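Long-range contacts in PbSGBP-B lipoprotein (Prevotella bryantii B14, PDB 6D2Y), which probably binds polysaccharide as a surface lipoprotein of a glycan-utilization system and carries a magnesium ion in its β-sandwich domain: residues A[296-300]-A[418-424]; A[331-335]-A[397-402]; A[337-343]-A[353-359]. All blocks are in the same frame, centred on the assembly; numbering follows the deposited sequence.

Contact 1: residues A[296-300]-A[418-424]; sequences HPRLC and INDFSSL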
loop_
_atom_site.group_PDB
_atom_site.type_symbol
_atom_site.label_atom_id
_atom_site.label_comp_id
_atom_site.label_asym_id
_atom_site.label_seq_id
_atom_site.Cartn_x
_atom_site.Cartn_y
_atom_site.Cartn_z
ATOM N N HIS A 296 10.817 -13.572 -25.404
ATOM C CA HIS A 296 10.569 -13.703 -23.972
ATOM C C HIS A 296 11.714 -13.092 -23.173
ATOM O O HIS A 296 12.541 -13.824 -22.614
ATOM C CB HIS A 296 10.372 -15.168 -23.578
ATOM C CG HIS A 296 9.240 -15.840 -24.287
ATOM N ND1 HIS A 296 9.080 -17.209 -24.302
ATOM C CD2 HIS A 296 8.207 -15.334 -25.001
ATOM C CE1 HIS A 296 8.000 -17.517 -24.998
ATOM N NE2 HIS A 296 7.452 -16.397 -25.432
ATOM N N PRO A 297 11.787 -11.768 -23.079
ATOM C CA PRO A 297 12.910 -11.140 -22.376
ATOM C C PRO A 297 12.822 -11.348 -20.873
ATOM O O PRO A 297 11.782 -11.717 -20.320
ATOM C CB PRO A 297 12.762 -9.659 -22.732
ATOM C CG PRO A 297 11.289 -9.485 -22.935
ATOM C CD PRO A 297 10.792 -10.778 -23.532
ATOM N N ARG A 298 13.949 -11.102 -20.210
ATOM C CA ARG A 298 13.970 -11.095 -18.756
ATOM C C ARG A 298 13.109 -9.950 -18.238
ATOM O O ARG A 298 13.106 -8.850 -18.797
ATOM C CB ARG A 298 15.407 -10.960 -18.247
ATOM C CG ARG A 298 16.222 -12.240 -18.370
ATOM C CD ARG A 298 17.712 -11.975 -18.553
ATOM N NE ARG A 298 18.301 -11.249 -17.431
ATOM C CZ ARG A 298 18.907 -10.071 -17.540
ATOM N NH1 ARG A 298 19.013 -9.484 -18.725
ATOM N NH2 ARG A 298 19.413 -9.482 -16.467
ATOM N N LEU A 299 12.363 -10.214 -17.164
ATOM C CA LEU A 299 11.468 -9.192 -16.634
ATOM C C LEU A 299 12.236 -7.987 -16.104
ATOM O O LEU A 299 11.715 -6.867 -16.117
ATOM C CB LEU A 299 10.581 -9.789 -15.542
ATOM C CG LEU A 299 9.595 -10.845 -16.040
ATOM C CD1 LEU A 299 8.789 -11.406 -14.886
ATOM C CD2 LEU A 299 8.676 -10.255 -17.099
ATOM N N CYS A 300 13.474 -8.191 -15.650
ATOM C CA CYS A 300 14.281 -7.076 -15.167
ATOM C C CYS A 300 14.727 -6.151 -16.293
ATOM O O CYS A 300 15.180 -5.035 -16.020
ATOM C CB CYS A 300 15.501 -7.597 -14.412
ATOM S SG CYS A 300 16.500 -8.775 -15.345
ATOM N N ILE A 418 19.395 -7.311 -9.545
ATOM C CA ILE A 418 18.209 -7.113 -10.369
ATOM C C ILE A 418 17.989 -8.302 -11.288
ATOM O O ILE A 418 16.870 -8.509 -11.767
ATOM C CB ILE A 418 18.306 -5.804 -11.175
ATOM C CG1 ILE A 418 19.475 -5.863 -12.157
ATOM C CG2 ILE A 418 18.437 -4.608 -10.240
ATOM C CD1 ILE A 418 19.112 -5.416 -13.552
ATOM N N ASN A 419 19.032 -9.103 -11.533
ATOM C CA ASN A 419 18.895 -10.291 -12.366
ATOM C C ASN A 419 17.967 -11.328 -11.748
ATOM O O ASN A 419 17.484 -12.213 -12.462
ATOM C CB ASN A 419 20.269 -10.912 -12.619
ATOM C CG ASN A 419 21.013 -10.236 -13.750
ATOM O OD1 ASN A 419 20.708 -10.453 -14.921
ATOM N ND2 ASN A 419 21.999 -9.416 -13.405
ATOM N N ASP A 420 17.708 -11.241 -10.444
ATOM C CA ASP A 420 16.804 -12.173 -9.781
ATOM C C ASP A 420 15.340 -11.915 -10.114
ATOM O O ASP A 420 14.477 -12.674 -9.659
ATOM C CB ASP A 420 17.018 -12.113 -8.266
ATOM C CG ASP A 420 18.453 -12.420 -7.867
ATOM O OD1 ASP A 420 19.365 -11.707 -8.335
ATOM O OD2 ASP A 420 18.673 -13.374 -7.092
ATOM N N PHE A 421 15.038 -10.876 -10.891
ATOM C CA PHE A 421 13.674 -10.608 -11.331
ATOM C C PHE A 421 13.538 -10.868 -12.825
ATOM O O PHE A 421 13.025 -10.020 -13.561
ATOM C CB PHE A 421 13.276 -9.163 -11.017
ATOM C CG PHE A 421 13.401 -8.794 -9.568
ATOM C CD1 PHE A 421 12.497 -9.271 -8.634
ATOM C CD2 PHE A 421 14.424 -7.965 -9.139
ATOM C CE1 PHE A 421 12.613 -8.927 -7.302
ATOM C CE2 PHE A 421 14.544 -7.619 -7.809
ATOM C CZ PHE A 421 13.638 -8.101 -6.890
ATOM N N SER A 422 14.007 -12.026 -13.287
ATOM C CA SER A 422 13.960 -12.366 -14.705
ATOM C C SER A 422 12.731 -13.190 -15.075
ATOM O O SER A 422 12.142 -12.978 -16.142
ATOM C CB SER A 422 15.225 -13.126 -15.108
ATOM O OG SER A 422 16.392 -12.526 -14.575
ATOM N N SER A 423 12.343 -14.136 -14.218
ATOM C CA SER A 423 11.156 -14.951 -14.422
ATOM C C SER A 423 10.220 -14.797 -13.231
ATOM O O SER A 423 10.628 -14.386 -12.142
ATOM C CB SER A 423 11.517 -16.426 -14.626
ATOM O OG SER A 423 12.382 -16.590 -15.733
ATOM N N LEU A 424 8.951 -15.139 -13.450
ATOM C CA LEU A 424 7.926 -14.967 -12.432
ATOM C C LEU A 424 6.991 -16.165 -12.423
ATOM O O LEU A 424 6.499 -16.582 -13.475
ATOM C CB LEU A 424 7.119 -13.686 -12.667
ATOM C CG LEU A 424 5.995 -13.450 -11.659
ATOM C CD1 LEU A 424 6.574 -13.080 -10.302
ATOM C CD2 LEU A 424 5.031 -12.382 -12.156
#

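Contact 2: residues A[331-335]-A[397-402]; sequences QIIFG and IPLSDF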
loop_
_atom_site.group_PDB
_atom_site.type_symbol
_atom_site.label_atom_id
_atom_site.label_comp_id
_atom_site.label_asym_id
_atom_site.label_seq_id
_atom_site.Cartn_x
_atom_site.Cartn_y
_atom_site.Cartn_z
ATOM N N GLN A 331 1.703 -18.017 -3.705
ATOM C CA GLN A 331 3.143 -17.801 -3.664
ATOM C C GLN A 331 3.563 -17.121 -4.961
ATOM O O GLN A 331 3.372 -17.676 -6.049
ATOM C CB GLN A 331 3.891 -19.118 -3.456
ATOM C CG GLN A 331 3.346 -19.925 -2.284
ATOM C CD GLN A 331 4.345 -20.913 -1.712
ATOM O OE1 GLN A 331 5.551 -20.794 -1.927
ATOM N NE2 GLN A 331 3.843 -21.889 -0.960
ATOM N N ILE A 332 4.101 -15.914 -4.845
ATOM C CA ILE A 332 4.584 -15.147 -5.986
ATOM C C ILE A 332 6.105 -15.203 -5.947
ATOM O O ILE A 332 6.735 -14.590 -5.078
ATOM C CB ILE A 332 4.062 -13.705 -5.953
ATOM C CG1 ILE A 332 2.539 -13.702 -5.795
ATOM C CG2 ILE A 332 4.472 -12.956 -7.208
ATOM C CD1 ILE A 332 1.966 -12.367 -5.375
ATOM N N ILE A 333 6.704 -15.946 -6.876
ATOM C CA ILE A 333 8.128 -16.266 -6.832
ATOM C C ILE A 333 8.820 -15.639 -8.035
ATOM O O ILE A 333 8.506 -15.972 -9.184
ATOM C CB ILE A 333 8.377 -17.783 -6.807
ATOM C CG1 ILE A 333 7.378 -18.493 -5.888
ATOM C CG2 ILE A 333 9.798 -18.081 -6.363
ATOM C CD1 ILE A 333 6.304 -19.256 -6.637
ATOM N N PHE A 334 9.770 -14.746 -7.768
ATOM C CA PHE A 334 10.683 -14.247 -8.784
ATOM C C PHE A 334 11.910 -15.146 -8.847
ATOM O O PHE A 334 12.326 -15.728 -7.842
ATOM C CB PHE A 334 11.106 -12.808 -8.486
ATOM C CG PHE A 334 10.115 -11.773 -8.942
ATOM C CD1 PHE A 334 10.016 -11.436 -10.281
ATOM C CD2 PHE A 334 9.297 -11.123 -8.030
ATOM C CE1 PHE A 334 9.114 -10.481 -10.706
ATOM C CE2 PHE A 334 8.393 -10.166 -8.449
ATOM C CZ PHE A 334 8.300 -9.845 -9.788
ATOM N N GLY A 335 12.488 -15.253 -10.033
ATOM C CA GLY A 335 13.616 -16.148 -10.229
ATOM C C GLY A 335 14.599 -15.604 -11.237
ATOM O O GLY A 335 14.231 -14.876 -12.165
ATOM N N ILE A 397 1.994 -5.690 -3.066
ATOM C CA ILE A 397 2.879 -6.582 -2.324
ATOM C C ILE A 397 4.303 -6.054 -2.442
ATOM O O ILE A 397 4.942 -6.222 -3.492
ATOM C CB ILE A 397 2.773 -8.028 -2.834
ATOM C CG1 ILE A 397 1.346 -8.545 -2.649
ATOM C CG2 ILE A 397 3.766 -8.918 -2.109
ATOM C CD1 ILE A 397 1.227 -10.041 -2.722
ATOM N N PRO A 398 4.837 -5.414 -1.404
ATOM C CA PRO A 398 6.188 -4.851 -1.506
ATOM C C PRO A 398 7.235 -5.938 -1.684
ATOM O O PRO A 398 7.164 -7.003 -1.067
ATOM C CB PRO A 398 6.367 -4.111 -0.175
ATOM C CG PRO A 398 5.388 -4.747 0.752
ATOM C CD PRO A 398 4.221 -5.157 -0.092
ATOM N N LEU A 399 8.214 -5.657 -2.548
ATOM C CA LEU A 399 9.288 -6.612 -2.791
ATOM C C LEU A 399 10.049 -6.950 -1.519
ATOM O O LEU A 399 10.659 -8.024 -1.440
ATOM C CB LEU A 399 10.247 -6.070 -3.853
ATOM C CG LEU A 399 9.643 -5.853 -5.240
ATOM C CD1 LEU A 399 10.725 -5.492 -6.249
ATOM C CD2 LEU A 399 8.879 -7.087 -5.691
ATOM N N SER A 400 10.018 -6.065 -0.520
ATOM C CA SER A 400 10.634 -6.363 0.764
ATOM C C SER A 400 9.911 -7.479 1.507
ATOM O O SER A 400 10.483 -8.050 2.439
ATOM C CB SER A 400 10.677 -5.103 1.631
ATOM O OG SER A 400 9.379 -4.558 1.801
ATOM N N ASP A 401 8.675 -7.795 1.121
ATOM C CA ASP A 401 7.907 -8.864 1.747
ATOM C C ASP A 401 8.076 -10.206 1.042
ATOM O O ASP A 401 7.379 -11.166 1.387
ATOM C CB ASP A 401 6.423 -8.492 1.806
ATOM C CG ASP A 401 6.069 -7.717 3.059
ATOM O OD1 ASP A 401 6.739 -7.922 4.092
ATOM O OD2 ASP A 401 5.115 -6.914 3.017
ATOM N N PHE A 402 8.977 -10.292 0.067
ATOM C CA PHE A 402 9.312 -11.568 -0.553
ATOM C C PHE A 402 10.360 -12.283 0.291
ATOM O O PHE A 402 11.421 -12.654 -0.217
ATOM C CB PHE A 402 9.832 -11.361 -1.978
ATOM C CG PHE A 402 8.761 -11.042 -2.985
ATOM C CD1 PHE A 402 8.012 -9.880 -2.882
ATOM C CD2 PHE A 402 8.516 -11.896 -4.047
ATOM C CE1 PHE A 402 7.031 -9.583 -3.810
ATOM C CE2 PHE A 402 7.540 -11.603 -4.980
ATOM C CZ PHE A 402 6.795 -10.445 -4.861
#

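Contact 3: residues A[337-343]-A[353-359]; sequences PSQISLG and VTLAGCN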
loop_
_atom_site.group_PDB
_atom_site.type_symbol
_atom_site.label_atom_id
_atom_site.label_comp_id
_atom_site.label_asym_id
_atom_site.label_seq_id
_atom_site.Cartn_x
_atom_site.Cartn_y
_atom_site.Cartn_z
ATOM N N PRO A 337 17.758 -16.405 -14.133
ATOM C CA PRO A 337 18.001 -17.446 -15.142
ATOM C C PRO A 337 18.770 -18.628 -14.590
ATOM O O PRO A 337 18.639 -19.742 -15.124
ATOM C CB PRO A 337 18.804 -16.710 -16.223
ATOM C CG PRO A 337 18.460 -15.284 -16.043
ATOM C CD PRO A 337 18.290 -15.100 -14.565
ATOM N N SER A 338 19.563 -18.424 -13.534
ATOM C CA SER A 338 20.205 -19.543 -12.868
ATOM C C SER A 338 19.196 -20.530 -12.287
ATOM O O SER A 338 19.505 -21.716 -12.166
ATOM C CB SER A 338 21.136 -19.005 -11.776
ATOM O OG SER A 338 21.292 -19.946 -10.729
ATOM N N GLN A 339 18.003 -20.077 -11.923
ATOM C CA GLN A 339 17.024 -20.943 -11.272
ATOM C C GLN A 339 16.010 -21.528 -12.249
ATOM O O GLN A 339 15.601 -22.686 -12.098
ATOM C CB GLN A 339 16.281 -20.166 -10.180
ATOM C CG GLN A 339 17.175 -19.694 -9.055
ATOM C CD GLN A 339 16.454 -18.742 -8.120
ATOM O OE1 GLN A 339 16.309 -17.555 -8.416
ATOM N NE2 GLN A 339 16.008 -19.254 -6.979
ATOM N N ILE A 340 15.591 -20.750 -13.243
ATOM C CA ILE A 340 14.517 -21.157 -14.140
ATOM C C ILE A 340 14.670 -20.390 -15.447
ATOM O O ILE A 340 15.049 -19.216 -15.455
ATOM C CB ILE A 340 13.130 -20.920 -13.494
ATOM C CG1 ILE A 340 12.011 -21.375 -14.432
ATOM C CG2 ILE A 340 12.953 -19.457 -13.109
ATOM C CD1 ILE A 340 12.049 -22.851 -14.741
ATOM N N SER A 341 14.374 -21.069 -16.552
ATOM C CA SER A 341 14.375 -20.457 -17.872
ATOM C C SER A 341 13.577 -21.353 -18.805
ATOM O O SER A 341 13.379 -22.540 -18.530
ATOM C CB SER A 341 15.799 -20.252 -18.403
ATOM O OG SER A 341 16.463 -21.493 -18.565
ATOM N N LEU A 342 13.110 -20.774 -19.907
ATOM C CA LEU A 342 12.363 -21.528 -20.912
ATOM C C LEU A 342 13.353 -22.053 -21.943
ATOM O O LEU A 342 13.726 -21.344 -22.880
ATOM C CB LEU A 342 11.289 -20.668 -21.564
ATOM C CG LEU A 342 10.429 -21.432 -22.575
ATOM C CD1 LEU A 342 9.536 -22.442 -21.869
ATOM C CD2 LEU A 342 9.607 -20.487 -23.434
ATOM N N GLY A 343 13.780 -23.297 -21.769
ATOM C CA GLY A 343 14.727 -23.897 -22.689
ATOM C C GLY A 343 15.357 -25.131 -22.069
ATOM O O GLY A 343 14.837 -25.694 -21.108
ATOM N N VAL A 353 25.361 -16.570 -17.882
ATOM C CA VAL A 353 24.654 -17.366 -16.885
ATOM C C VAL A 353 24.355 -18.738 -17.471
ATOM O O VAL A 353 23.895 -18.850 -18.612
ATOM C CB VAL A 353 23.357 -16.666 -16.441
ATOM C CG1 VAL A 353 22.574 -17.545 -15.477
ATOM C CG2 VAL A 353 23.667 -15.319 -15.811
ATOM N N THR A 354 24.615 -19.785 -16.692
ATOM C CA THR A 354 24.243 -21.141 -17.079
ATOM C C THR A 354 22.766 -21.343 -16.759
ATOM O O THR A 354 22.382 -21.428 -15.587
ATOM C CB THR A 354 25.113 -22.166 -16.358
ATOM O OG1 THR A 354 26.477 -21.729 -16.378
ATOM C CG2 THR A 354 25.015 -23.520 -17.043
ATOM N N LEU A 355 21.937 -21.412 -17.797
ATOM C CA LEU A 355 20.498 -21.506 -17.604
ATOM C C LEU A 355 20.115 -22.844 -16.985
ATOM O O LEU A 355 20.732 -23.879 -17.248
ATOM C CB LEU A 355 19.765 -21.326 -18.934
ATOM C CG LEU A 355 20.016 -20.033 -19.709
ATOM C CD1 LEU A 355 18.950 -19.844 -20.771
ATOM C CD2 LEU A 355 20.061 -18.839 -18.776
ATOM N N ALA A 356 19.075 -22.814 -16.153
ATOM C CA ALA A 356 18.589 -24.024 -15.507
ATOM C C ALA A 356 17.631 -24.820 -16.380
ATOM O O ALA A 356 17.389 -25.997 -16.088
ATOM C CB ALA A 356 17.902 -23.675 -14.184
ATOM N N GLY A 357 17.090 -24.220 -17.434
ATOM C CA GLY A 357 16.097 -24.897 -18.240
ATOM C C GLY A 357 14.761 -24.989 -17.518
ATOM O O GLY A 357 14.562 -24.454 -16.427
ATOM N N CYS A 358 13.831 -25.689 -18.162
ATOM C CA CYS A 358 12.497 -25.856 -17.598
ATOM C C CYS A 358 12.543 -26.777 -16.386
ATOM O O CYS A 358 13.136 -27.859 -16.436
ATOM C CB CYS A 358 11.543 -26.419 -18.650
ATOM S SG CYS A 358 11.323 -25.378 -20.109
ATOM N N ASN A 359 11.911 -26.346 -15.297
ATOM C CA ASN A 359 11.826 -27.154 -14.089
ATOM C C ASN A 359 10.737 -26.580 -13.197
ATOM O O ASN A 359 10.291 -25.445 -13.382
ATOM C CB ASN A 359 13.163 -27.202 -13.342
ATOM C CG ASN A 359 13.466 -25.910 -12.605
ATOM O OD1 ASN A 359 13.070 -25.732 -11.453
ATOM N ND2 ASN A 359 14.177 -25.004 -13.266
#

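Contact 1: residues A[296-300]-A[418-424]
Leu299 and Ser422 make the one backbone bond of this contact: Leu299 N donates to Ser422 O at 3.0 Å, nearly straight at the hydrogen (166°). The same carbonyl is grazed by the leucine side chain, whose CG lies 3.3 Å from Ser422 O, while Leu299 CB sits 3.2 Å from Phe421 O. Ser422 and Ser423 together face Gly335 as a classic beta bulge, which opens strand 423-428 of the antiparallel sheet in this β-sandwich domain. Apolar packing accompanies it. One methyl of Leu299, CD1, lies 3.6 Å from Leu424 CB, the two side chains crossing at about a right angle with Phe224 against both. Cys300 CB meets Ile418 CD1 at 4.3 Å, and is nearer still, 3.1 Å, to Ile418 O. The aliphatic part of Arg298 contributes as well, its CG lying 3.5 Å from Ser422 CB. The Arg298 guanidinium is in a salt bridge with Asp301 and carries Cys300 SG over one face, toward its rim; the sulfur comes there with chi1 at 54°, between the backbone N and the carbonyl carbon.

Contact 2: residues A[331-335]-A[397-402]
Phe402, the residue most buried by this contact, pushes its ring between Ile332 and Phe334, two side chains that project from the same face of strand 330-335. It is the ring carbon CE2 that does most of the touching. This atom lies 3.1 Å from Ile332 O, which stands obliquely to the ring, and 4.0 Å from the branch methyl Ile332 CG2. It also comes to 3.6 Å from Phe334 CD2, arriving at the edge of the Phe334 ring and near its plane. The two rings are neither stacked nor edge-to-face: their centroids are 5.6 Å apart and their planes make an angle of 42°.

Ile332 divides its contacts between two branches. While CG2 leans on Phe402, the longer branch is extended (chi2 164°) and carries CD1 toward Ile397, where the two isoleucines meet tip to tip, CD1 to CD1, at 3.6 Å. Phe334 has a further, lighter neighbour in Leu399, whose CD2 lies 4.2 Å from Phe334 CE2.

The 3-10 turn 399-401 follows the strand, with Phe402 N bonded to Leu399 O, and the Phe402 ring has Ile397 O and Pro398 O at its edge, in plane. Leu313 of strand 311-318 packs on Ile332, Phe334 and Phe402 alike. No hydrogen bond joins the segments, and all five touching residues are buried. Strands 330-335 and 393-398 belong to different antiparallel sheets, and this packing of aliphatic and aromatic side chains between them is characteristic of the hydrophobic interior of a β-sandwich.

Contact 3: residues A[337-343]-A[353-359]
Ser341 and Gly357 mark the tight half of this contact, where two irregular segments are joined by hydrogen bonds with no regular strand. Gly357 N donates to Ser341 OG at 3.0 Å, and the hydroxyl reaches it because chi1 is 63°, which also leaves OG 3.3 Å from Leu355 CB. Next along, Cys358 N bonds to Gly343 O at 3.1 Å, while Gly343 N makes only a weak bond to Cys358 SG. The amide of Asn359 ties two carbonyls together: ND2 donates to Gln339 O, 3.0 Å away and in the carbonyl plane, and is also bonded to Gly357 O within its own segment. Ile340 CD1 lies against that amide, 3.4 Å from Asn359 ND2. Toward the other end Ala356 N donates to Pro337 O.

The solvent side is looser. Ser338 and Thr354 are exposed and make no hydrogen bond across the contact. Partly exposed Val353 sets CG1 3.9 Å from Pro337 CB, while buried Leu355 brings CD2 to 3.6 Å from the same Pro337 CB.

Both segments belong to the long loop between strands 330-335 and 372-374; Pro337 rests on Ser422 just before strand 423-428, and the Leu342 backbone bonds to Ala284 and Trp287, beyond strand 279-282.

How the contacts relate
The three contacts show how one β-sandwich domain changes its chemistry from core to periphery. Contact 2 is the core: it brings two sheets together by apolar packing, without a hydrogen bond. Contact 1, also buried, mixes a backbone bond with apolar packing where a loop meets the start of strand 423-428. Contact 3, partly buried and farthest from the centre of the chain, relies on hydrogen bonds of backbone and small polar groups. Contacts 1 and 2 share a sheet, since strands 423-428 and 330-335 are neighbours, and Phe421 packs on Phe334 between them. Contact 3 touches contact 1 where Ile340 packs on Ser423, and lies, along the chain, inside the loops closed by contacts 1 and 2.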